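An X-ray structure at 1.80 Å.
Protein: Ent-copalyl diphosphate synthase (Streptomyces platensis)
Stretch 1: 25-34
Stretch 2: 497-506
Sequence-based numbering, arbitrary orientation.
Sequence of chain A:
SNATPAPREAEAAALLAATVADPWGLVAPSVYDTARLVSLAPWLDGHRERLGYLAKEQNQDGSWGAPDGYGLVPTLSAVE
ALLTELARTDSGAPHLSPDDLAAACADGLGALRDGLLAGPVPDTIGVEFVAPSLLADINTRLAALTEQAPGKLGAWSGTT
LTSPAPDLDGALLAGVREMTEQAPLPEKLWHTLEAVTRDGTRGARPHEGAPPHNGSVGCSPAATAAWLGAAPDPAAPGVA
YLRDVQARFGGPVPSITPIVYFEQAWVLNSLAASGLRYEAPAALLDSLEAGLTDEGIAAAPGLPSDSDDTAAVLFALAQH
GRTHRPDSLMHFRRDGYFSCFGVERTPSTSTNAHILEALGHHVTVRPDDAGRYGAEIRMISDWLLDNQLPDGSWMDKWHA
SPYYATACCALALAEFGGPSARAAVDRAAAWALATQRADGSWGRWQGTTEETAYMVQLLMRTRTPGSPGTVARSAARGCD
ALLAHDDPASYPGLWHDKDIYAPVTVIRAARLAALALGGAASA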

ATOM      1  N   GLY A  25      11.198  -2.192  -7.140  1.00 19.92           N
ATOM      2  CA  GLY A  25       9.923  -1.534  -7.320  1.00 19.77           C
ATOM      3  C   GLY A  25       9.993  -0.168  -6.655  1.00 19.93           C
ATOM      4  O   GLY A  25      10.872   0.074  -5.812  1.00 19.48           O
ATOM      5  N   LEU A  26       9.102   0.733  -7.043  1.00 19.27           N
ATOM      6  CA  LEU A  26       9.137   2.107  -6.530  1.00 19.87           C
ATOM      7  C   LEU A  26       7.929   2.411  -5.652  1.00 18.92           C
ATOM      8  O   LEU A  26       6.763   2.396  -6.108  1.00 19.43           O
ATOM      9  CB  LEU A  26       9.255   3.132  -7.666  1.00 20.54           C
ATOM     10  CG  LEU A  26       9.224   4.611  -7.278  1.00 20.76           C
ATOM     11  CD1 LEU A  26      10.329   4.959  -6.286  1.00 21.82           C
ATOM     12  CD2 LEU A  26       9.340   5.483  -8.542  1.00 22.03           C
ATOM     13  N   VAL A  27       8.219   2.660  -4.378  1.00 17.39           N
ATOM     14  CA  VAL A  27       7.240   3.141  -3.403  1.00 16.14           C
ATOM     15  C   VAL A  27       7.773   4.434  -2.845  1.00 16.58           C
ATOM     16  O   VAL A  27       8.915   4.459  -2.345  1.00 17.47           O
ATOM     17  CB  VAL A  27       6.959   2.123  -2.258  1.00 16.27           C
ATOM     18  CG1 VAL A  27       5.968   2.733  -1.248  1.00 17.16           C
ATOM     19  CG2 VAL A  27       6.376   0.822  -2.802  1.00 16.87           C
ATOM     20  N   ALA A  28       6.978   5.501  -2.913  1.00 16.51           N
ATOM     21  CA  ALA A  28       7.429   6.817  -2.425  1.00 17.50           C
ATOM     22  C   ALA A  28       7.550   6.792  -0.909  1.00 17.63           C
ATOM     23  O   ALA A  28       6.836   6.039  -0.240  1.00 17.29           O
ATOM     24  CB  ALA A  28       6.450   7.904  -2.835  1.00 17.66           C
ATOM     25  N   PRO A  29       8.441   7.623  -0.354  1.00 17.53           N
ATOM     26  CA  PRO A  29       8.470   7.702   1.110  1.00 17.66           C
ATOM     27  C   PRO A  29       7.168   8.177   1.693  1.00 17.74           C
ATOM     28  O   PRO A  29       6.368   8.835   1.017  1.00 18.02           O
ATOM     29  CB  PRO A  29       9.581   8.732   1.409  1.00 18.80           C
ATOM     30  CG  PRO A  29      10.385   8.850   0.147  1.00 19.73           C
ATOM     31  CD  PRO A  29       9.536   8.366  -0.998  1.00 19.02           C
ATOM     32  N   SER A  30       6.932   7.804   2.940  1.00 17.35           N
ATOM     33  CA  SER A  30       5.875   8.417   3.705  1.00 17.22           C
ATOM     34  C   SER A  30       6.332   8.674   5.123  1.00 16.19           C
ATOM     35  O   SER A  30       7.456   8.333   5.523  1.00 17.28           O
ATOM     36  CB  SER A  30       4.578   7.580   3.683  1.00 17.11           C
ATOM     37  OG  SER A  30       4.777   6.326   4.305  1.00 19.44           O
ATOM     38  N   VAL A  31       5.454   9.318   5.880  1.00 15.46           N
ATOM     39  CA  VAL A  31       5.806   9.759   7.225  1.00 14.96           C
ATOM     40  C   VAL A  31       6.032   8.591   8.179  1.00 14.73           C
ATOM     41  O   VAL A  31       6.974   8.605   8.960  1.00 14.03           O
ATOM     42  CB  VAL A  31       4.692  10.681   7.763  1.00 15.00           C
ATOM     43  CG1 VAL A  31       4.845  10.935   9.252  1.00 15.86           C
ATOM     44  CG2 VAL A  31       4.676  11.992   6.971  1.00 16.21           C
ATOM     45  N   TYR A  32       5.185   7.568   8.131  1.00 14.11           N
ATOM     46  CA  TYR A  32       5.237   6.546   9.209  1.00 14.99           C
ATOM     47  C   TYR A  32       6.628   5.935   9.426  1.00 15.01           C
ATOM     48  O   TYR A  32       7.173   6.006  10.538  1.00 14.98           O
ATOM     49  CB  TYR A  32       4.196   5.412   9.010  1.00 14.79           C
ATOM     50  CG  TYR A  32       4.352   4.373  10.085  1.00 14.54           C
ATOM     51  CD1 TYR A  32       3.730   4.523  11.317  1.00 14.54           C
ATOM     52  CD2 TYR A  32       5.192   3.281   9.918  1.00 15.08           C
ATOM     53  CE1 TYR A  32       3.917   3.618  12.328  1.00 14.60           C
ATOM     54  CE2 TYR A  32       5.394   2.360  10.946  1.00 14.77           C
ATOM     55  CZ  TYR A  32       4.748   2.537  12.158  1.00 14.99           C
ATOM     56  OH  TYR A  32       4.908   1.635  13.208  1.00 14.82           O
ATOM     57  N   ASP A  33       7.233   5.344   8.377  1.00 15.44           N
ATOM     58  CA  ASP A  33       8.509   4.663   8.580  1.00 16.25           C
ATOM     59  C   ASP A  33       9.640   5.674   8.712  1.00 15.47           C
ATOM     60  O   ASP A  33      10.646   5.397   9.351  1.00 16.40           O
ATOM     61  CB  ASP A  33       8.880   3.658   7.467  1.00 17.20           C
ATOM     62  CG  ASP A  33       8.514   2.215   7.814  1.00 18.29           C
ATOM     63  OD1 ASP A  33       7.374   1.958   8.250  1.00 21.09           O
ATOM     64  OD2 ASP A  33       9.338   1.312   7.592  1.00 18.76           O
ATOM     65  N   THR A  34       9.519   6.821   8.073  1.00 14.84           N
ATOM     66  CA  THR A  34      10.546   7.831   8.214  1.00 15.55           C
ATOM     67  C   THR A  34      10.692   8.204   9.695  1.00 15.60           C
ATOM     68  O   THR A  34      11.836   8.291  10.238  1.00 16.29           O
ATOM     69  CB  THR A  34      10.204   9.068   7.338  1.00 15.78           C
ATOM     70  OG1 THR A  34      10.168   8.687   5.959  1.00 15.98           O
ATOM     71  CG2 THR A  34      11.218  10.141   7.527  1.00 15.83           C
ATOM     72  N   ASP A 497      -1.029   0.541   4.121  1.00 17.40           N
ATOM     73  CA  ASP A 497      -0.035  -0.250   4.853  1.00 17.70           C
ATOM     74  C   ASP A 497       0.028   0.276   6.291  1.00 16.85           C
ATOM     75  O   ASP A 497      -0.967   0.213   7.010  1.00 17.93           O
ATOM     76  CB  ASP A 497       1.317  -0.329   4.117  1.00 17.70           C
ATOM     77  CG  ASP A 497       2.300  -1.234   4.830  1.00 18.98           C
ATOM     78  OD1 ASP A 497       1.852  -2.256   5.399  1.00 20.92           O
ATOM     79  OD2 ASP A 497       3.487  -0.893   4.951  1.00 18.27           O
ATOM     80  N   LYS A 498       1.160   0.790   6.747  1.00 15.48           N
ATOM     81  CA  LYS A 498       1.208   1.368   8.063  1.00 15.43           C
ATOM     82  C   LYS A 498       0.401   2.657   8.057  1.00 16.13           C
ATOM     83  O   LYS A 498      -0.492   2.843   8.886  1.00 15.81           O
ATOM     84  CB  LYS A 498       2.687   1.667   8.463  1.00 15.56           C
ATOM     85  CG  LYS A 498       3.557   0.427   8.641  1.00 16.16           C
ATOM     86  CD  LYS A 498       3.242  -0.321   9.918  1.00 16.76           C
ATOM     87  CE  LYS A 498       3.936  -1.676   9.952  1.00 16.57           C
ATOM     88  NZ  LYS A 498       5.409  -1.517   9.990  1.00 16.34           N
ATOM     89  N   ASP A 499       0.766   3.562   7.157  1.00 17.17           N
ATOM     90  CA  ASP A 499      -0.085   4.698   6.793  1.00 17.96           C
ATOM     91  C   ASP A 499      -0.627   4.320   5.409  1.00 17.47           C
ATOM     92  O   ASP A 499      -1.176   3.213   5.268  1.00 19.06           O
ATOM     93  CB  ASP A 499       0.531   6.132   6.947  1.00 18.44           C
ATOM     94  CG  ASP A 499       1.973   6.340   6.349  1.00 19.34           C
ATOM     95  OD1 ASP A 499       2.457   5.556   5.501  1.00 18.78           O
ATOM     96  OD2 ASP A 499       2.626   7.379   6.749  1.00 18.05           O
ATOM     97  N   ILE A 500      -0.532   5.198   4.427  1.00 17.26           N
ATOM     98  CA  ILE A 500      -0.947   4.889   3.042  1.00 17.23           C
ATOM     99  C   ILE A 500       0.207   5.265   2.105  1.00 18.49           C
ATOM    100  O   ILE A 500       0.888   6.289   2.308  1.00 17.99           O
ATOM    101  CB  ILE A 500      -2.263   5.564   2.606  1.00 17.74           C
ATOM    102  CG1 ILE A 500      -2.370   7.045   3.028  1.00 17.88           C
ATOM    103  CG2 ILE A 500      -3.436   4.793   3.188  1.00 18.74           C
ATOM    104  CD1 ILE A 500      -3.722   7.681   2.725  1.00 18.64           C
ATOM    105  N   TYR A 501       0.481   4.389   1.138  1.00 16.85           N
ATOM    106  CA  TYR A 501       1.637   4.489   0.280  1.00 16.77           C
ATOM    107  C   TYR A 501       1.302   4.574  -1.182  1.00 16.59           C
ATOM    108  O   TYR A 501       0.204   4.172  -1.601  1.00 15.50           O
ATOM    109  CB  TYR A 501       2.584   3.303   0.521  1.00 16.77           C
ATOM    110  CG  TYR A 501       2.131   1.950   0.018  1.00 16.24           C
ATOM    111  CD1 TYR A 501       1.403   1.071   0.838  1.00 16.06           C
ATOM    112  CD2 TYR A 501       2.478   1.511  -1.264  1.00 17.22           C
ATOM    113  CE1 TYR A 501       0.994  -0.155   0.371  1.00 17.28           C
ATOM    114  CE2 TYR A 501       2.086   0.270  -1.722  1.00 17.68           C
ATOM    115  CZ  TYR A 501       1.370  -0.568  -0.899  1.00 17.96           C
ATOM    116  OH  TYR A 501       0.980  -1.813  -1.380  1.00 21.24           O
ATOM    117  N   ALA A 502       2.250   5.124  -1.936  1.00 16.19           N
ATOM    118  CA  ALA A 502       2.123   5.317  -3.382  1.00 17.10           C
ATOM    119  C   ALA A 502       3.106   4.438  -4.148  1.00 16.58           C
ATOM    120  O   ALA A 502       4.340   4.696  -4.144  1.00 16.56           O
ATOM    121  CB  ALA A 502       2.352   6.778  -3.769  1.00 18.11           C
ATOM    122  N   PRO A 503       2.578   3.410  -4.814  1.00 16.27           N
ATOM    123  CA  PRO A 503       3.410   2.621  -5.734  1.00 17.02           C
ATOM    124  C   PRO A 503       3.463   3.342  -7.085  1.00 17.73           C
ATOM    125  O   PRO A 503       2.570   3.184  -7.962  1.00 17.53           O
ATOM    126  CB  PRO A 503       2.691   1.306  -5.785  1.00 17.08           C
ATOM    127  CG  PRO A 503       1.226   1.690  -5.705  1.00 16.79           C
ATOM    128  CD  PRO A 503       1.190   2.931  -4.811  1.00 17.24           C
ATOM    129  N   VAL A 504       4.497   4.158  -7.234  1.00 17.53           N
ATOM    130  CA  VAL A 504       4.537   5.183  -8.272  1.00 18.94           C
ATOM    131  C   VAL A 504       4.539   4.567  -9.687  1.00 18.88           C
ATOM    132  O   VAL A 504       3.872   5.056 -10.580  1.00 18.89           O
ATOM    133  CB  VAL A 504       5.764   6.113  -8.070  1.00 19.53           C
ATOM    134  CG1 VAL A 504       5.968   7.039  -9.264  1.00 20.07           C
ATOM    135  CG2 VAL A 504       5.636   6.900  -6.756  1.00 20.51           C
ATOM    136  N   THR A 505       5.267   3.481  -9.869  1.00 18.47           N
ATOM    137  CA  THR A 505       5.389   2.889 -11.204  1.00 18.73           C
ATOM    138  C   THR A 505       4.066   2.216 -11.560  1.00 18.68           C
ATOM    139  O   THR A 505       3.603   2.279 -12.704  1.00 19.36           O
ATOM    140  CB  THR A 505       6.541   1.904 -11.248  1.00 19.61           C
ATOM    141  OG1 THR A 505       7.757   2.594 -10.880  1.00 20.49           O
ATOM    142  CG2 THR A 505       6.683   1.286 -12.637  1.00 20.64           C
ATOM    143  N   VAL A 506       3.445   1.609 -10.558  1.00 18.40           N
ATOM    144  CA  VAL A 506       2.083   1.079 -10.707  1.00 18.73           C
ATOM    145  C   VAL A 506       1.108   2.151 -11.198  1.00 19.12           C
ATOM    146  O   VAL A 506       0.299   1.930 -12.115  1.00 19.53           O
ATOM    147  CB  VAL A 506       1.621   0.393  -9.395  1.00 18.59           C
ATOM    148  CG1 VAL A 506       0.129   0.095  -9.416  1.00 19.71           C
ATOM    149  CG2 VAL A 506       2.377  -0.907  -9.183  1.00 19.37           C
TER
HETATM  150  O   HOH W   1       5.357   1.092  -8.059  1.00 18.45           O
HETATM  151  O   HOH W   2       4.231   6.276  -0.297  1.00 21.24           O
HETATM  152  O   HOH W   3       6.867  -0.608   7.767  1.00 16.84           O

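The two stretches lie more than 460 residues apart in sequence, yet together they bury 581 Å² against each other. Leu-26 contributes the largest share on its side, 78 Å², followed by Tyr-32 with 69 Å²; in the other stretch Asp-499 has 62 Å² covered and Lys-498 61 Å².

Leu-26 engages through both backbone and side chain. Its CA-to-CB bond points toward the other stretch, and with chi1 in t and chi2 in p its CD2 packs 3.7 Å from CB of Val-504, while Leu-26 CB lies 3.6 Å from OG1 of Thr-505. The carbonyl has several partners. Val-504 N donates to Leu-26 O at 3.1 Å, but the angle at hydrogen is 135°, so the bond is weak. The same oxygen accepts a hydrogen bond from water 1 (2.7 Å from water O to Leu-26 O), which in turn accepts from Val-506 N at 3.2 Å, linking the carbonyl to the first turn of the helix that follows Pro-503. Pro-503 CA also approaches Leu-26 O at 3.4 Å as a CA-H...O contact.

A straighter bond follows two residues along: Ala-28 N donates to Ala-502 O at 3.0 Å and 165°. Water 2 complements it, donating to Ala-28 O (2.6 Å from the water O) and accepting from Ala-502 N (2.8 Å), so both backbone polar groups of each alanine are engaged across the contact. Beside this pair, Val-27 CG1 meets Tyr-501 CD2 at 3.7 Å, an oblique approach to the ring.

At the other end, Asp-499 uses its two carboxylate oxygens separately. Ser-30 OG donates to Asp-499 OD1 at 2.7 Å, and Tyr-32 N donates to Asp-499 OD2 at 2.9 Å and 150°. Ser-30 stands at the N-cap position, and the carboxylate thus reaches a backbone NH in the first turn of the helix, where amides lack the carbonyl partners available farther along.

Tyr-32 adds its ring to this backbone bond. Lys-498 CB sits over one face, 3.7 Å from the ring centroid and 27° off the normal, which identifies a CH-pi contact; its closest ring atom is Tyr-32 CD2, at 3.3 Å. The lysine's charged end continues past the ring: Lys-498 NZ is 4.4 Å from Asp-33 OD1, beyond salt-bridge range. Water 3 spans that gap, donating to Asp-33 OD1 at 2.7 Å and accepting from Lys-498 NZ at 2.8 Å.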